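Local coordinates for benzoylformate Decarboxylase (Polynucleobacter necessarius, PDB 4K9Q), which decarboxylates benzoylformate to benzaldehyde, using thiamine diphosphate and magnesium as cofactors, at the interface of chains A and B and the interface of chains A and C. Sequence-based numbering; all coordinates share one arbitrary frame. Chains: chain A/B/C, Benzoylformate Decarboxylase.

Chain A meets chain B at contact 1 and chain C at contact 2, patches of two separate two-fold interfaces; the centres of their C-alpha atoms are about 46 Å apart. They share no residues or elements. Contact 1 joins short strands, 180-181 of chain A and 181-182 of chain B, and draws in the end of strand 309-312. Contact 2 uses helix 438-445 and the end of helix 484-490 of chain A, with helix 429-434 and a loop of chain C. Because one subunit bonds to different neighbours at well-separated places, the two contacts can link the four copies of the deposited assembly, the tetramer usual for this family.

Contact 1: the interface of chains A and B. Residues chain A 180-182, 299, 312-313; chain B 180-182, 312-313.
B:Gln180 and A:Gln180 bury the most surface in this patch, and their side chains are exchanged across the boundary, A:Gln180 over B:Val312 and B:Gln180 over A:Val312. Both start with CG anti to the carbonyl carbon (chi1 -74° in A:Gln180) and run extended from there, which carries the terminal amide across the boundary. In one direction CD of A:Gln180 packs 3.4 Å from CG1 of B:Val312, a branch that stands anti to its own backbone N; the two side chains cross obliquely. The flat amide of A:Gln180 lies face-on over that methyl and over the valine's carbonyl O. NE2 of A:Gln180 is 3.1 Å from the backbone O of B:Val312, but this oxygen sits above the amide plane, where the N-H groups cannot aim, and no hydrogen bond forms. The twin repeats it, with CD of B:Gln180 3.4 Å from CG1 of A:Val312. CB of each glutamine lies against the terminal amide of the other, NE2 of B:Gln180 being 3.5 Å from CB of A:Gln180.

The glycines that follow join the backbones. A:Gly181 N donates to B:Gly181 O at 2.9 Å, and B:Gly181 N returns the bond to A:Gly181 O at 2.9 Å. This is an antiparallel bridge, with A:Gln180 paired to B:Pro182 alongside it.

An alanine in place of A:Gln180 would probably leave CG1 of B:Val312 without its packing partner and open a gap beside the bridge. Together the bridge and the exchanged glutamine side chains, each laid on the other subunit's valine, join subunits A and B within the assembly.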
loop_
_atom_site.group_PDB
_atom_site.type_symbol
_atom_site.label_atom_id
_atom_site.label_comp_id
_atom_site.label_asym_id
_atom_site.label_seq_id
_atom_site.Cartn_x
_atom_site.Cartn_y
_atom_site.Cartn_z
ATOM N N GLN A 180 -21.779 5.755 18.050
ATOM C CA GLN A 180 -21.525 4.799 19.117
ATOM C C GLN A 180 -21.336 5.544 20.419
ATOM O O GLN A 180 -20.761 6.647 20.443
ATOM C CB GLN A 180 -20.286 3.970 18.828
ATOM C CG GLN A 180 -20.493 2.942 17.755
ATOM C CD GLN A 180 -19.468 1.858 17.841
ATOM O OE1 GLN A 180 -18.506 1.843 17.079
ATOM N NE2 GLN A 180 -19.650 0.945 18.794
ATOM N N GLY A 181 -21.834 4.946 21.494
ATOM C CA GLY A 181 -21.765 5.539 22.812
ATOM C C GLY A 181 -20.564 5.080 23.610
ATOM O O GLY A 181 -19.771 4.254 23.161
ATOM N N PRO A 182 -20.411 5.640 24.812
ATOM C CA PRO A 182 -19.250 5.405 25.664
ATOM C C PRO A 182 -19.421 4.142 26.493
ATOM O O PRO A 182 -20.546 3.732 26.754
ATOM C CB PRO A 182 -19.273 6.614 26.596
ATOM C CG PRO A 182 -20.734 6.918 26.752
ATOM C CD PRO A 182 -21.368 6.580 25.417
ATOM N N PRO A 299 -11.317 6.518 17.241
ATOM C CA PRO A 299 -10.261 5.775 17.942
ATOM C C PRO A 299 -8.849 6.177 17.479
ATOM O O PRO A 299 -7.887 6.026 18.231
ATOM C CB PRO A 299 -10.562 4.312 17.585
ATOM C CG PRO A 299 -12.026 4.292 17.259
ATOM C CD PRO A 299 -12.268 5.618 16.556
ATOM N N VAL A 312 -13.522 6.370 23.776
ATOM C CA VAL A 312 -14.103 6.642 22.462
ATOM C C VAL A 312 -15.618 6.735 22.582
ATOM O O VAL A 312 -16.268 5.825 23.121
ATOM C CB VAL A 312 -13.722 5.562 21.423
ATOM C CG1 VAL A 312 -14.141 5.999 20.015
ATOM C CG2 VAL A 312 -12.232 5.277 21.467
ATOM N N SER A 313 -16.180 7.832 22.086
ATOM C CA SER A 313 -17.618 8.051 22.143
ATOM C C SER A 313 -18.037 9.214 21.263
ATOM O O SER A 313 -17.305 10.198 21.122
ATOM C CB SER A 313 -18.054 8.361 23.579
ATOM O OG SER A 313 -19.444 8.592 23.648
ATOM N N GLN B 180 -17.053 0.116 23.176
ATOM C CA GLN B 180 -18.027 1.170 22.909
ATOM C C GLN B 180 -19.438 0.606 22.931
ATOM O O GLN B 180 -19.661 -0.555 22.566
ATOM C CB GLN B 180 -17.773 1.842 21.563
ATOM C CG GLN B 180 -16.570 2.748 21.567
ATOM C CD GLN B 180 -16.517 3.608 20.334
ATOM O OE1 GLN B 180 -15.841 3.268 19.373
ATOM N NE2 GLN B 180 -17.229 4.735 20.358
ATOM N N GLY B 181 -20.382 1.435 23.359
ATOM C CA GLY B 181 -21.763 1.013 23.506
ATOM C C GLY B 181 -22.596 1.399 22.300
ATOM O O GLY B 181 -22.099 2.055 21.378
ATOM N N PRO B 182 -23.868 0.983 22.294
ATOM C CA PRO B 182 -24.744 1.192 21.137
ATOM C C PRO B 182 -25.398 2.571 21.163
ATOM O O PRO B 182 -25.578 3.140 22.240
ATOM C CB PRO B 182 -25.810 0.106 21.326
ATOM C CG PRO B 182 -25.913 -0.022 22.822
ATOM C CD PRO B 182 -24.504 0.153 23.337
ATOM N N VAL B 312 -23.467 -0.828 15.559
ATOM C CA VAL B 312 -22.158 -1.206 16.068
ATOM C C VAL B 312 -22.133 -1.057 17.579
ATOM O O VAL B 312 -22.477 0.005 18.121
ATOM C CB VAL B 312 -21.030 -0.348 15.447
ATOM C CG1 VAL B 312 -19.674 -0.904 15.844
ATOM C CG2 VAL B 312 -21.154 -0.311 13.914
ATOM N N SER B 313 -21.747 -2.134 18.262
ATOM C CA SER B 313 -21.740 -2.132 19.719
ATOM C C SER B 313 -21.005 -3.333 20.265
ATOM O O SER B 313 -21.021 -4.410 19.665
ATOM C CB SER B 313 -23.178 -2.142 20.259
ATOM O OG SER B 313 -23.193 -2.149 21.686
#

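Contact 2: the interface of chains A and C. Residues chain A 45, 440, 444, 490-492; chain C 433, 480-482.
A:Tyr440 and C:Pro480 meet through a hydrogen bond at this subunit interface of a thiamine diphosphate enzyme. Nearby, C:Gln433 sits on helix 429-434, which opens at the Gly-Asp-Gly of the thiamine diphosphate motif, where Asp429 binds magnesium. The phenol OH of A:Tyr440 donates to the backbone O of C:Pro480 at 2.6 Å. It arrives in the carbonyl plane on a lone pair, with a C=O...donor angle of 143°, and the acceptor oxygen lies at the edge of the tyrosine ring, in its plane. With CG anti to the backbone N (chi1 -175°), the ring leaves helix 438-445 toward the chain C loop.

The other phenol, of A:Tyr491, donates to the side-chain carbonyl OE1 of C:Gln433 at 3.1 Å, approaching nearly along the C=O axis. Phenol and amide run antiparallel, side by side, with their planes 84° apart. A bend at chi2 folds the C:Gln433 side chain back and turns OE1 to the hydroxyl.

A water extends the polar contacts where the C:Gly481 backbone faces chain A. It lies 2.8 Å from the backbone O of C:Gly481 and also meets the backbone O of A:Tyr491. The amide NE2 of A:Gln444 is its third partner, at 3.0 Å.

Apolar packing centres on C:Leu482 and the A:Tyr440 ring. Within chain A, CG of A:Gln444 covers one face of that ring, 3.4 Å above its plane and toward its rim, while its amide end also reaches chain C. The CD2 methyl of C:Leu482 lies over the opposite face, 3.5 Å from CD1 of A:Tyr440, so the ring is held between the two. The leucine crosses the A:Tyr440 side chain at about a right angle. The same CD2 methyl touches A:Tyr491 at its edge, 3.7 Å from CD1 of A:Tyr491. Farther along, the CD1 methyl of A:Leu45 lies 4.0 Å from CG of C:Gln433, a looser contact against the aliphatic part of the glutamine.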
loop_
_atom_site.group_PDB
_atom_site.type_symbol
_atom_site.label_atom_id
_atom_site.label_comp_id
_atom_site.label_asym_id
_atom_site.label_seq_id
_atom_site.Cartn_x
_atom_site.Cartn_y
_atom_site.Cartn_z
ATOM N N LEU A 45 -15.141 22.971 -12.311
ATOM C CA LEU A 45 -14.156 22.998 -13.388
ATOM C C LEU A 45 -12.859 22.270 -13.084
ATOM O O LEU A 45 -12.070 22.037 -13.996
ATOM C CB LEU A 45 -13.806 24.445 -13.758
ATOM C CG LEU A 45 -14.943 25.322 -14.294
ATOM C CD1 LEU A 45 -14.427 26.746 -14.421
ATOM C CD2 LEU A 45 -15.450 24.791 -15.632
ATOM N N TYR A 440 -16.838 29.666 -10.347
ATOM C CA TYR A 440 -17.701 29.350 -11.472
ATOM C C TYR A 440 -18.942 28.585 -11.032
ATOM O O TYR A 440 -20.049 28.864 -11.483
ATOM C CB TYR A 440 -16.931 28.539 -12.510
ATOM C CG TYR A 440 -17.720 28.256 -13.772
ATOM C CD1 TYR A 440 -18.036 29.284 -14.663
ATOM C CD2 TYR A 440 -18.142 26.969 -14.077
ATOM C CE1 TYR A 440 -18.757 29.028 -15.823
ATOM C CE2 TYR A 440 -18.857 26.702 -15.234
ATOM C CZ TYR A 440 -19.163 27.732 -16.099
ATOM O OH TYR A 440 -19.876 27.433 -17.242
ATOM N N GLN A 444 -22.765 29.740 -11.533
ATOM C CA GLN A 444 -23.661 28.933 -12.353
ATOM C C GLN A 444 -24.843 28.379 -11.561
ATOM O O GLN A 444 -25.947 28.254 -12.099
ATOM C CB GLN A 444 -22.894 27.797 -13.044
ATOM C CG GLN A 444 -21.942 28.275 -14.120
ATOM C CD GLN A 444 -22.663 28.947 -15.264
ATOM O OE1 GLN A 444 -23.688 28.457 -15.741
ATOM N NE2 GLN A 444 -22.145 30.081 -15.701
ATOM N N ALA A 490 -13.778 36.795 -14.424
ATOM C CA ALA A 490 -13.481 35.653 -15.277
ATOM C C ALA A 490 -14.544 34.558 -15.155
ATOM O O ALA A 490 -14.870 33.888 -16.130
ATOM C CB ALA A 490 -12.104 35.091 -14.929
ATOM N N TYR A 491 -15.078 34.381 -13.951
ATOM C CA TYR A 491 -16.035 33.306 -13.695
ATOM C C TYR A 491 -17.466 33.803 -13.555
ATOM O O TYR A 491 -18.368 33.034 -13.213
ATOM C CB TYR A 491 -15.613 32.499 -12.469
ATOM C CG TYR A 491 -14.335 31.751 -12.715
ATOM C CD1 TYR A 491 -14.280 30.753 -13.679
ATOM C CD2 TYR A 491 -13.181 32.064 -12.020
ATOM C CE1 TYR A 491 -13.118 30.071 -13.936
ATOM C CE2 TYR A 491 -12.001 31.375 -12.265
ATOM C CZ TYR A 491 -11.982 30.385 -13.226
ATOM O OH TYR A 491 -10.819 29.698 -13.481
ATOM N N GLY A 492 -17.657 35.094 -13.809
ATOM C CA GLY A 492 -18.991 35.684 -13.873
ATOM C C GLY A 492 -19.551 36.237 -12.569
ATOM O O GLY A 492 -20.735 36.586 -12.498
ATOM N N GLN C 433 -8.874 25.772 -17.828
ATOM C CA GLN C 433 -9.291 26.026 -16.444
ATOM C C GLN C 433 -8.577 25.204 -15.378
ATOM O O GLN C 433 -8.450 25.650 -14.242
ATOM C CB GLN C 433 -10.796 25.775 -16.285
ATOM C CG GLN C 433 -11.662 26.458 -17.332
ATOM C CD GLN C 433 -11.439 27.951 -17.355
ATOM O OE1 GLN C 433 -11.388 28.596 -16.302
ATOM N NE2 GLN C 433 -11.269 28.512 -18.554
ATOM N N PRO C 480 -20.807 27.810 -20.562
ATOM C CA PRO C 480 -21.140 29.221 -20.766
ATOM C C PRO C 480 -20.528 30.123 -19.700
ATOM O O PRO C 480 -20.136 29.670 -18.613
ATOM C CB PRO C 480 -22.664 29.230 -20.620
ATOM C CG PRO C 480 -22.922 28.125 -19.650
ATOM C CD PRO C 480 -21.963 27.044 -20.074
ATOM N N GLY C 481 -20.446 31.407 -20.019
ATOM C CA GLY C 481 -20.075 32.400 -19.033
ATOM C C GLY C 481 -18.648 32.404 -18.513
ATOM O O GLY C 481 -18.427 32.801 -17.378
ATOM N N LEU C 482 -17.679 31.968 -19.312
ATOM C CA LEU C 482 -16.273 32.141 -18.930
ATOM C C LEU C 482 -15.685 33.313 -19.688
ATOM O O LEU C 482 -15.817 33.391 -20.914
ATOM C CB LEU C 482 -15.446 30.898 -19.235
ATOM C CG LEU C 482 -15.823 29.639 -18.472
ATOM C CD1 LEU C 482 -15.109 28.442 -19.073
ATOM C CD2 LEU C 482 -15.489 29.810 -16.995
HETATM O O HOH W 1 -20.177 32.270 -15.232
#